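Local coordinates for putative Oleoyl-[acyl-carrier protein] thioesterase (Lactobacillus plantarum, PDB 2OWN), which probably hydrolyses the thioester of oleoyl-[acyl-carrier protein], and perhaps of related acyl-ACPs, to release the free fatty acid, at residues L197-D201 / P258-Q262; R28-L34 / I70-P76; D232-H238 / V250-T256. One frame throughout, in Å; residues are numbered along the deposited sequence.

Contact 1 of 3, residues L197-D201 / P258-Q262; sequences LLQHD and PEPIQ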
loop_
_atom_site.group_PDB
_atom_site.type_symbol
_atom_site.label_atom_id
_atom_site.label_comp_id
_atom_site.label_asym_id
_atom_site.label_seq_id
_atom_site.Cartn_x
_atom_site.Cartn_y
_atom_site.Cartn_z
ATOM N N LEU B 197 -12.729 -3.746 14.347
ATOM C CA LEU B 197 -11.450 -3.022 14.081
ATOM C C LEU B 197 -11.371 -1.611 14.656
ATOM O O LEU B 197 -10.304 -1.214 15.129
ATOM C CB LEU B 197 -11.129 -2.996 12.572
ATOM C CG LEU B 197 -10.917 -4.358 11.889
ATOM C CD1 LEU B 197 -10.809 -4.178 10.378
ATOM C CD2 LEU B 197 -9.696 -5.069 12.452
ATOM N N LEU B 198 -12.495 -0.887 14.614
ATOM C CA LEU B 198 -12.586 0.483 15.163
ATOM C C LEU B 198 -12.601 0.575 16.703
ATOM O O LEU B 198 -12.466 1.689 17.211
ATOM C CB LEU B 198 -13.774 1.256 14.544
ATOM C CG LEU B 198 -13.617 1.591 13.049
ATOM C CD1 LEU B 198 -14.956 2.065 12.465
ATOM C CD2 LEU B 198 -12.484 2.618 12.788
ATOM N N GLN B 199 -12.763 -0.543 17.432
ATOM C CA GLN B 199 -12.737 -0.537 18.915
ATOM C C GLN B 199 -11.748 -1.569 19.516
ATOM O O GLN B 199 -11.923 -2.034 20.651
ATOM C CB GLN B 199 -14.173 -0.672 19.437
ATOM C CG GLN B 199 -14.360 -0.171 20.886
ATOM C CD GLN B 199 -15.783 -0.008 21.336
ATOM O OE1 GLN B 199 -16.747 -0.200 20.580
ATOM N NE2 GLN B 199 -15.925 0.350 22.609
ATOM N N HIS B 200 -10.686 -1.883 18.763
ATOM C CA HIS B 200 -9.622 -2.820 19.161
ATOM C C HIS B 200 -8.256 -2.397 18.611
ATOM O O HIS B 200 -8.167 -2.000 17.447
ATOM C CB HIS B 200 -9.942 -4.268 18.743
ATOM C CG HIS B 200 -11.090 -4.868 19.487
ATOM N ND1 HIS B 200 -12.392 -4.751 19.058
ATOM C CD2 HIS B 200 -11.138 -5.537 20.661
ATOM C CE1 HIS B 200 -13.194 -5.329 19.932
ATOM N NE2 HIS B 200 -12.458 -5.814 20.916
ATOM N N ASP B 201 -7.236 -2.446 19.471
ATOM C CA ASP B 201 -5.834 -2.134 19.149
ATOM C C ASP B 201 -5.023 -3.416 19.228
ATOM O O ASP B 201 -5.305 -4.267 20.064
ATOM C CB ASP B 201 -5.251 -1.091 20.113
ATOM C CG ASP B 201 -5.781 0.318 19.873
ATOM O OD1 ASP B 201 -6.525 0.551 18.905
ATOM O OD2 ASP B 201 -5.420 1.222 20.652
ATOM N N PRO B 258 -12.216 1.482 25.302
ATOM C CA PRO B 258 -13.458 1.917 25.982
ATOM C C PRO B 258 -14.548 2.421 25.033
ATOM O O PRO B 258 -15.699 2.081 25.235
ATOM C CB PRO B 258 -12.991 3.051 26.909
ATOM C CG PRO B 258 -11.582 2.844 27.086
ATOM C CD PRO B 258 -11.059 2.229 25.840
ATOM N N GLU B 259 -14.154 3.178 24.002
ATOM C CA GLU B 259 -15.056 3.735 22.991
ATOM C C GLU B 259 -14.546 3.466 21.573
ATOM O O GLU B 259 -13.327 3.274 21.396
ATOM C CB GLU B 259 -15.195 5.238 23.203
ATOM C CG GLU B 259 -15.789 5.629 24.570
ATOM C CD GLU B 259 -15.849 7.140 24.821
ATOM O OE1 GLU B 259 -15.524 7.947 23.921
ATOM O OE2 GLU B 259 -16.223 7.524 25.952
ATOM N N PRO B 260 -15.465 3.428 20.562
ATOM C CA PRO B 260 -15.004 3.229 19.188
ATOM C C PRO B 260 -14.286 4.475 18.657
ATOM O O PRO B 260 -14.585 5.596 19.098
ATOM C CB PRO B 260 -16.297 3.008 18.381
ATOM C CG PRO B 260 -17.399 3.006 19.341
ATOM C CD PRO B 260 -16.933 3.591 20.607
ATOM N N ILE B 261 -13.350 4.255 17.736
ATOM C CA ILE B 261 -12.611 5.343 17.071
ATOM C C ILE B 261 -13.578 5.833 15.983
ATOM O O ILE B 261 -14.078 5.012 15.201
ATOM C CB ILE B 261 -11.270 4.878 16.488
ATOM C CG1 ILE B 261 -10.370 4.336 17.607
ATOM C CG2 ILE B 261 -10.556 6.031 15.759
ATOM C CD1 ILE B 261 -9.073 3.779 17.130
ATOM N N GLN B 262 -13.874 7.138 15.969
ATOM C CA GLN B 262 -14.798 7.742 14.978
ATOM C C GLN B 262 -14.229 7.670 13.561
ATOM O O GLN B 262 -13.017 7.781 13.338
ATOM C CB GLN B 262 -15.151 9.200 15.330
ATOM C CG GLN B 262 -15.969 9.375 16.630
ATOM C CD GLN B 262 -17.405 8.827 16.558
ATOM O OE1 GLN B 262 -18.042 8.835 15.502
ATOM N NE2 GLN B 262 -17.925 8.393 17.701
ATOM O OXT GLN B 262 -15.002 7.462 12.628
#
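The side chain of Gln199 lies alongside the ring of Pro260, the two pointing the same way. OE1 of Gln199 rests 3.5 Å from CG of Pro260, and CD of Gln199 sits 3.5 Å from N of Pro260. Here the C-terminal tail of the chain, after strand 246-256 of the C-terminal hotdog domain, runs past a type I beta turn, Leu197 to His200. The turn links helix 194-197 to strand 200-209. The glutamine reaches the tail because CG is anti to the backbone N (chi1 -159°) and the chain beyond it is extended. Its aliphatic part runs past the Glu259 carbonyl, with CG 3.6 Å from O of Glu259. The amide end is fixed by Leu257, whose O accepts a hydrogen bond from NE2; Gln199 and Leu257 are also joined through their backbones. One residue earlier in the turn, at Leu198, the tail is held through its backbone. N of Ile261 donates to O of Leu198 at 2.8 Å, almost straight at the hydrogen (169°). The same oxygen takes a longer CA-H...O contact from Pro260. Within the tail, the Leu198 side chain meets the carbonyl O of Ile261, nearest through CB and CD2. Beyond it, Leu198 packs on Arg25 and on Phe170 of the second subunit, so the turn lies beside the subunit interface. The end of the tail is tied back to the same chain, where OXT of Gln262 forms a salt bridge with Arg25. Asp201 is scarcely engaged with the tail; its carboxylate forms salt bridges with Arg28 and Arg255. The contact is at the surface. CG1 of Ile261 lies anti to its own carbonyl carbon, beside the backbone N, and ends 3.4 Å from O of Leu198.

Contact 2 of 3, residues R28-L34 / I70-P76; sequences RATLTTL and IDITRMP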
loop_
_atom_site.group_PDB
_atom_site.type_symbol
_atom_site.label_atom_id
_atom_site.label_comp_id
_atom_site.label_asym_id
_atom_site.label_seq_id
_atom_site.Cartn_x
_atom_site.Cartn_y
_atom_site.Cartn_z
ATOM N N ARG B 28 -3.277 5.271 12.085
ATOM C CA ARG B 28 -2.209 4.404 12.605
ATOM C C ARG B 28 -1.819 3.385 11.552
ATOM O O ARG B 28 -2.688 2.930 10.793
ATOM C CB ARG B 28 -2.682 3.686 13.844
ATOM C CG ARG B 28 -3.051 4.648 14.988
ATOM C CD ARG B 28 -3.657 4.006 16.221
ATOM N NE ARG B 28 -4.752 3.072 15.892
ATOM C CZ ARG B 28 -5.774 2.725 16.682
ATOM N NH1 ARG B 28 -5.952 3.243 17.916
ATOM N NH2 ARG B 28 -6.672 1.845 16.197
ATOM N N ALA B 29 -0.535 3.024 11.542
ATOM C CA ALA B 29 0.050 2.061 10.599
ATOM C C ALA B 29 -0.633 0.699 10.664
ATOM O O ALA B 29 -0.998 0.241 11.746
ATOM C CB ALA B 29 1.561 1.883 10.849
ATOM N N THR B 30 -0.830 0.094 9.500
ATOM C CA THR B 30 -1.433 -1.225 9.393
ATOM C C THR B 30 -0.345 -2.277 9.656
ATOM O O THR B 30 0.858 -1.944 9.655
ATOM C CB THR B 30 -1.982 -1.483 7.978
ATOM O OG1 THR B 30 -0.898 -1.477 7.044
ATOM C CG2 THR B 30 -3.031 -0.416 7.574
ATOM N N LEU B 31 -0.768 -3.528 9.872
ATOM C CA LEU B 31 0.172 -4.671 10.027
ATOM C C LEU B 31 0.982 -4.900 8.747
ATOM O O LEU B 31 2.146 -5.305 8.834
ATOM C CB LEU B 31 -0.525 -5.994 10.440
ATOM C CG LEU B 31 -0.876 -6.145 11.909
ATOM C CD1 LEU B 31 -1.812 -7.337 12.157
ATOM C CD2 LEU B 31 0.413 -6.264 12.733
ATOM N N THR B 32 0.340 -4.687 7.586
ATOM C CA THR B 32 0.978 -4.770 6.251
ATOM C C THR B 32 2.180 -3.805 6.243
ATOM O O THR B 32 3.296 -4.246 5.961
ATOM C CB THR B 32 -0.012 -4.460 5.121
ATOM O OG1 THR B 32 -1.157 -5.314 5.261
ATOM C CG2 THR B 32 0.625 -4.662 3.743
ATOM N N THR B 33 1.945 -2.547 6.651
ATOM C CA THR B 33 3.014 -1.516 6.764
ATOM C C THR B 33 4.122 -1.897 7.759
ATOM O O THR B 33 5.290 -1.682 7.454
ATOM C CB THR B 33 2.457 -0.131 7.146
ATOM O OG1 THR B 33 1.668 0.331 6.057
ATOM C CG2 THR B 33 3.586 0.926 7.459
ATOM N N LEU B 34 3.732 -2.453 8.919
ATOM C CA LEU B 34 4.678 -2.868 9.984
ATOM C C LEU B 34 5.682 -3.890 9.446
ATOM O O LEU B 34 6.890 -3.699 9.622
ATOM C CB LEU B 34 3.961 -3.427 11.220
ATOM C CG LEU B 34 4.818 -3.644 12.475
ATOM C CD1 LEU B 34 5.283 -2.301 13.018
ATOM C CD2 LEU B 34 4.044 -4.392 13.535
ATOM N N ILE B 70 5.108 -11.082 16.780
ATOM C CA ILE B 70 5.118 -9.605 16.880
ATOM C C ILE B 70 4.526 -9.183 18.225
ATOM O O ILE B 70 3.415 -9.599 18.529
ATOM C CB ILE B 70 4.294 -8.952 15.730
ATOM C CG1 ILE B 70 4.664 -9.527 14.344
ATOM C CG2 ILE B 70 4.442 -7.413 15.747
ATOM C CD1 ILE B 70 3.825 -8.995 13.213
ATOM N N ASP B 71 5.285 -8.406 19.010
ATOM C CA ASP B 71 4.886 -7.862 20.315
ATOM C C ASP B 71 4.653 -6.379 20.040
ATOM O O ASP B 71 5.616 -5.671 19.784
ATOM C CB ASP B 71 5.996 -8.101 21.358
ATOM C CG ASP B 71 5.665 -7.565 22.764
ATOM O OD1 ASP B 71 4.524 -7.150 23.060
ATOM O OD2 ASP B 71 6.583 -7.591 23.615
ATOM N N ILE B 72 3.396 -5.924 20.105
ATOM C CA ILE B 72 3.020 -4.526 19.817
ATOM C C ILE B 72 2.653 -3.727 21.083
ATOM O O ILE B 72 1.676 -4.062 21.751
ATOM C CB ILE B 72 1.845 -4.464 18.778
ATOM C CG1 ILE B 72 2.221 -5.212 17.484
ATOM C CG2 ILE B 72 1.459 -3.006 18.453
ATOM C CD1 ILE B 72 1.136 -5.281 16.465
ATOM N N THR B 73 3.454 -2.692 21.396
ATOM C CA THR B 73 3.209 -1.747 22.513
ATOM C C THR B 73 2.164 -0.761 21.955
ATOM O O THR B 73 1.129 -0.516 22.583
ATOM C CB THR B 73 4.495 -1.052 22.994
ATOM O OG1 THR B 73 5.401 -2.046 23.491
ATOM C CG2 THR B 73 4.209 -0.039 24.101
ATOM N N ARG B 74 2.490 -0.156 20.812
ATOM C CA ARG B 74 1.550 0.703 20.055
ATOM C C ARG B 74 2.002 0.771 18.598
ATOM O O ARG B 74 3.210 0.743 18.342
ATOM C CB ARG B 74 1.352 2.114 20.627
ATOM C CG ARG B 74 2.484 3.127 20.468
ATOM C CD ARG B 74 2.010 4.477 20.898
ATOM N NE ARG B 74 3.043 5.481 20.677
ATOM C CZ ARG B 74 3.296 6.134 19.535
ATOM N NH1 ARG B 74 2.622 5.891 18.398
ATOM N NH2 ARG B 74 4.285 7.038 19.528
HETATM N N MSE B 75 1.048 0.877 17.674
HETATM C CA MSE B 75 1.360 0.973 16.247
HETATM C C MSE B 75 1.837 2.386 15.922
HETATM O O MSE B 75 1.393 3.337 16.595
HETATM C CB MSE B 75 0.160 0.613 15.356
HETATM C CG MSE B 75 -0.278 -0.833 15.512
HETATM SE SE MSE B 75 1.091 -2.076 14.881
HETATM C CE MSE B 75 0.762 -2.007 12.977
ATOM N N PRO B 76 2.792 2.527 14.963
ATOM C CA PRO B 76 3.209 3.866 14.552
ATOM C C PRO B 76 2.022 4.711 14.009
ATOM O O PRO B 76 1.116 4.161 13.370
ATOM C CB PRO B 76 4.227 3.578 13.448
ATOM C CG PRO B 76 4.776 2.284 13.787
ATOM C CD PRO B 76 3.612 1.509 14.267
#
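Leu34 packs its CD2 methyl against CG2 of Ile70 at 3.8 Å, the two side chains sliding past each other in opposite directions. CD2 of Leu31 meets CD1 of Ile72 at 3.9 Å. Met75, a selenomethionine, lies between these leucines and the loop before the helix. Its chain is bent at chi2 (-66°) and again at chi3, which turns CE back over the start of the helix. There CE lies 3.1 Å from O of Ala29 and 3.3 Å from O of Thr30, and 3.9 Å from CB of Leu34. Further out, CB of Ala29 touches the Pro76 ring at CD, 4.0 Å away. The polar edge begins with N of Ala29, which donates to O of Pro76 at 2.7 Å, the N-H...O angle being 179°. Thr30 is the N-cap: its OG1 accepts from N of Thr33. The contact sets the first turn of helix 31-48 on the end of strand 61-72 and the loop that follows it, within the N-terminal hotdog domain. Strands 109-121 and 200-209 flank that strand, and helix 184-191 packs against Leu31.

Contact 3 of 3, residues D232-H238 / V250-T256; sequences DQVTTSH and VTIQWRT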
loop_
_atom_site.group_PDB
_atom_site.type_symbol
_atom_site.label_atom_id
_atom_site.label_comp_id
_atom_site.label_asym_id
_atom_site.label_seq_id
_atom_site.Cartn_x
_atom_site.Cartn_y
_atom_site.Cartn_z
ATOM N N ASP B 232 -9.132 -6.869 29.642
ATOM C CA ASP B 232 -9.411 -5.905 28.550
ATOM C C ASP B 232 -9.018 -6.379 27.138
ATOM O O ASP B 232 -8.909 -5.544 26.229
ATOM C CB ASP B 232 -8.775 -4.524 28.877
ATOM C CG ASP B 232 -9.235 -3.962 30.210
ATOM O OD1 ASP B 232 -10.441 -4.042 30.530
ATOM O OD2 ASP B 232 -8.389 -3.387 30.919
ATOM N N GLN B 233 -8.892 -7.705 26.936
ATOM C CA GLN B 233 -8.480 -8.286 25.660
ATOM C C GLN B 233 -9.414 -9.337 25.056
ATOM O O GLN B 233 -10.325 -9.841 25.719
ATOM C CB GLN B 233 -7.058 -8.876 25.780
ATOM C CG GLN B 233 -5.972 -7.826 26.080
ATOM C CD GLN B 233 -4.533 -8.339 25.998
ATOM O OE1 GLN B 233 -4.262 -9.476 25.599
ATOM N NE2 GLN B 233 -3.599 -7.471 26.353
ATOM N N VAL B 234 -9.200 -9.565 23.754
ATOM C CA VAL B 234 -9.887 -10.571 22.930
ATOM C C VAL B 234 -8.835 -11.207 22.006
ATOM O O VAL B 234 -7.769 -10.605 21.758
ATOM C CB VAL B 234 -11.068 -9.993 22.097
ATOM C CG1 VAL B 234 -12.148 -9.445 23.006
ATOM C CG2 VAL B 234 -10.601 -8.911 21.138
ATOM N N THR B 235 -9.147 -12.397 21.501
ATOM C CA THR B 235 -8.260 -13.157 20.606
ATOM C C THR B 235 -8.970 -13.453 19.297
ATOM O O THR B 235 -10.164 -13.752 19.319
ATOM C CB THR B 235 -7.847 -14.490 21.254
ATOM O OG1 THR B 235 -7.358 -14.244 22.576
ATOM C CG2 THR B 235 -6.765 -15.223 20.427
ATOM N N THR B 236 -8.261 -13.315 18.168
ATOM C CA THR B 236 -8.799 -13.690 16.843
ATOM C C THR B 236 -7.860 -14.775 16.272
ATOM O O THR B 236 -6.648 -14.598 16.295
ATOM C CB THR B 236 -9.044 -12.528 15.864
ATOM O OG1 THR B 236 -7.810 -11.949 15.457
ATOM C CG2 THR B 236 -9.971 -11.468 16.499
ATOM N N SER B 237 -8.445 -15.889 15.834
ATOM C CA SER B 237 -7.762 -17.045 15.242
ATOM C C SER B 237 -8.107 -16.977 13.766
ATOM O O SER B 237 -9.289 -16.993 13.434
ATOM C CB SER B 237 -8.265 -18.343 15.868
ATOM O OG SER B 237 -7.674 -19.482 15.271
ATOM N N HIS B 238 -7.093 -16.933 12.903
ATOM C CA HIS B 238 -7.241 -16.812 11.450
ATOM C C HIS B 238 -6.583 -17.947 10.673
ATOM O O HIS B 238 -5.597 -18.532 11.138
ATOM C CB HIS B 238 -6.588 -15.518 10.955
ATOM C CG HIS B 238 -7.090 -14.267 11.600
ATOM N ND1 HIS B 238 -7.899 -13.368 10.940
ATOM C CD2 HIS B 238 -6.880 -13.754 12.835
ATOM C CE1 HIS B 238 -8.177 -12.360 11.748
ATOM N NE2 HIS B 238 -7.574 -12.571 12.903
ATOM N N VAL B 250 -2.753 -17.684 11.583
ATOM C CA VAL B 250 -2.460 -16.505 12.413
ATOM C C VAL B 250 -3.368 -16.354 13.643
ATOM O O VAL B 250 -4.576 -16.621 13.566
ATOM C CB VAL B 250 -2.525 -15.194 11.535
ATOM C CG1 VAL B 250 -2.392 -13.875 12.360
ATOM C CG2 VAL B 250 -1.481 -15.225 10.418
ATOM N N THR B 251 -2.759 -15.960 14.766
ATOM C CA THR B 251 -3.470 -15.667 16.017
ATOM C C THR B 251 -3.072 -14.238 16.417
ATOM O O THR B 251 -1.881 -13.938 16.491
ATOM C CB THR B 251 -3.215 -16.699 17.103
ATOM O OG1 THR B 251 -3.751 -17.953 16.664
ATOM C CG2 THR B 251 -3.923 -16.296 18.400
ATOM N N ILE B 252 -4.074 -13.382 16.652
ATOM C CA ILE B 252 -3.868 -11.979 17.034
ATOM C C ILE B 252 -4.518 -11.714 18.392
ATOM O O ILE B 252 -5.662 -12.126 18.613
ATOM C CB ILE B 252 -4.439 -10.980 15.982
ATOM C CG1 ILE B 252 -3.871 -11.243 14.582
ATOM C CG2 ILE B 252 -4.155 -9.511 16.388
ATOM C CD1 ILE B 252 -4.466 -10.354 13.494
ATOM N N GLN B 253 -3.775 -11.043 19.277
ATOM C CA GLN B 253 -4.246 -10.623 20.592
ATOM C C GLN B 253 -4.528 -9.122 20.441
ATOM O O GLN B 253 -3.673 -8.374 19.923
ATOM C CB GLN B 253 -3.212 -10.913 21.684
ATOM C CG GLN B 253 -2.740 -12.394 21.752
ATOM C CD GLN B 253 -3.848 -13.412 22.046
ATOM O OE1 GLN B 253 -4.946 -13.063 22.478
ATOM N NE2 GLN B 253 -3.540 -14.688 21.838
ATOM N N TRP B 254 -5.727 -8.702 20.867
ATOM C CA TRP B 254 -6.197 -7.316 20.782
ATOM C C TRP B 254 -6.610 -6.757 22.124
ATOM O O TRP B 254 -7.065 -7.525 22.955
ATOM C CB TRP B 254 -7.457 -7.244 19.920
ATOM C CG TRP B 254 -7.362 -7.750 18.546
ATOM C CD1 TRP B 254 -7.480 -9.042 18.158
ATOM C CD2 TRP B 254 -7.221 -6.975 17.347
ATOM N NE1 TRP B 254 -7.394 -9.134 16.797
ATOM C CE2 TRP B 254 -7.215 -7.893 16.263
ATOM C CE3 TRP B 254 -7.072 -5.597 17.077
ATOM C CZ2 TRP B 254 -7.094 -7.485 14.907
ATOM C CZ3 TRP B 254 -6.934 -5.174 15.729
ATOM C CH2 TRP B 254 -6.949 -6.129 14.655
ATOM N N ARG B 255 -6.505 -5.433 22.294
ATOM C CA ARG B 255 -6.943 -4.730 23.513
ATOM C C ARG B 255 -8.261 -4.049 23.141
ATOM O O ARG B 255 -8.294 -3.295 22.172
ATOM C CB ARG B 255 -5.942 -3.676 23.992
ATOM C CG ARG B 255 -6.308 -3.080 25.360
ATOM C CD ARG B 255 -5.293 -2.088 25.900
ATOM N NE ARG B 255 -5.252 -0.824 25.154
ATOM C CZ ARG B 255 -4.468 -0.513 24.106
ATOM N NH1 ARG B 255 -3.587 -1.381 23.564
ATOM N NH2 ARG B 255 -4.578 0.713 23.569
ATOM N N THR B 256 -9.318 -4.296 23.916
ATOM C CA THR B 256 -10.646 -3.695 23.695
ATOM C C THR B 256 -10.598 -2.252 24.208
ATOM O O THR B 256 -10.249 -2.022 25.375
ATOM C CB THR B 256 -11.753 -4.501 24.377
ATOM O OG1 THR B 256 -11.717 -5.839 23.867
ATOM C CG2 THR B 256 -13.155 -3.898 24.130
HETATM O O HOH W 1 -5.461 -11.790 24.818
HETATM O O HOH W 2 -5.055 -19.268 14.661
#
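Thr235 OG1 donates to OE1 of Gln253 at 2.7 Å, in the plane of the amide and on a lone pair. The two side chains lie side by side. A water also donates to this OE1 and to OE1 of Gln233, so the amide oxygen has two donors. The bend at chi2 (-61°) folds the Gln253 amide back to the threonine. A leucine in place of Gln253 would probably leave the Thr235 hydroxyl without this acceptor and the water with one anchor fewer. A second water donates to O of Val250 and bridges the hydroxyls of Ser237 and Thr251; Thr251 OG1 is also bonded to N of Ile153. On the opposite face of the sheet, NE1 of Trp254 donates to OG1 of Thr236 at 3.1 Å, only 4° out of the indole plane. That hydroxyl also bonds NE2 of His238 at 2.6 Å. CG2 of Ile252 lies 3.2 Å above the indole plane, offset toward the rim. The hydrogen-bonded pairs Val234/Trp254, Thr236/Ile252 and His238/Val250 each exchange two bonds; Thr235 and Ser237 bond through the backbone to Leu226 and Asn224 instead. N of Thr256 adds one bond to O of Asp232. The strands run antiparallel at 167°, their axes 4.7 Å apart. This is a beta hairpin, strands 233-241 and 246-256, in the sheet of the C-terminal hotdog domain.

How the contacts relate
Asp201 joins all three contacts. Its OD1 forms a salt bridge with NH1 of Arg28 in contact 2 at 2.9 Å, and its OD2 forms a salt bridge with NH2 of Arg255 in contact 3 at 3.1 Å. Strand 200-209, which begins in contact 1, lies between strand 61-72 of contact 2 and strand 246-256 of contact 3. The N- and C-terminal hotdog domains therefore meet along it. His200 of contact 1 packs on Val234 and Trp254 of contact 3. Contacts 2 and 3 meet more lightly, CD1 of Leu31 lying 4.2 Å from CD1 of Ile252. The contact centres are about 14 to 15 Å apart. Contacts 1 and 2 also touch the second subunit.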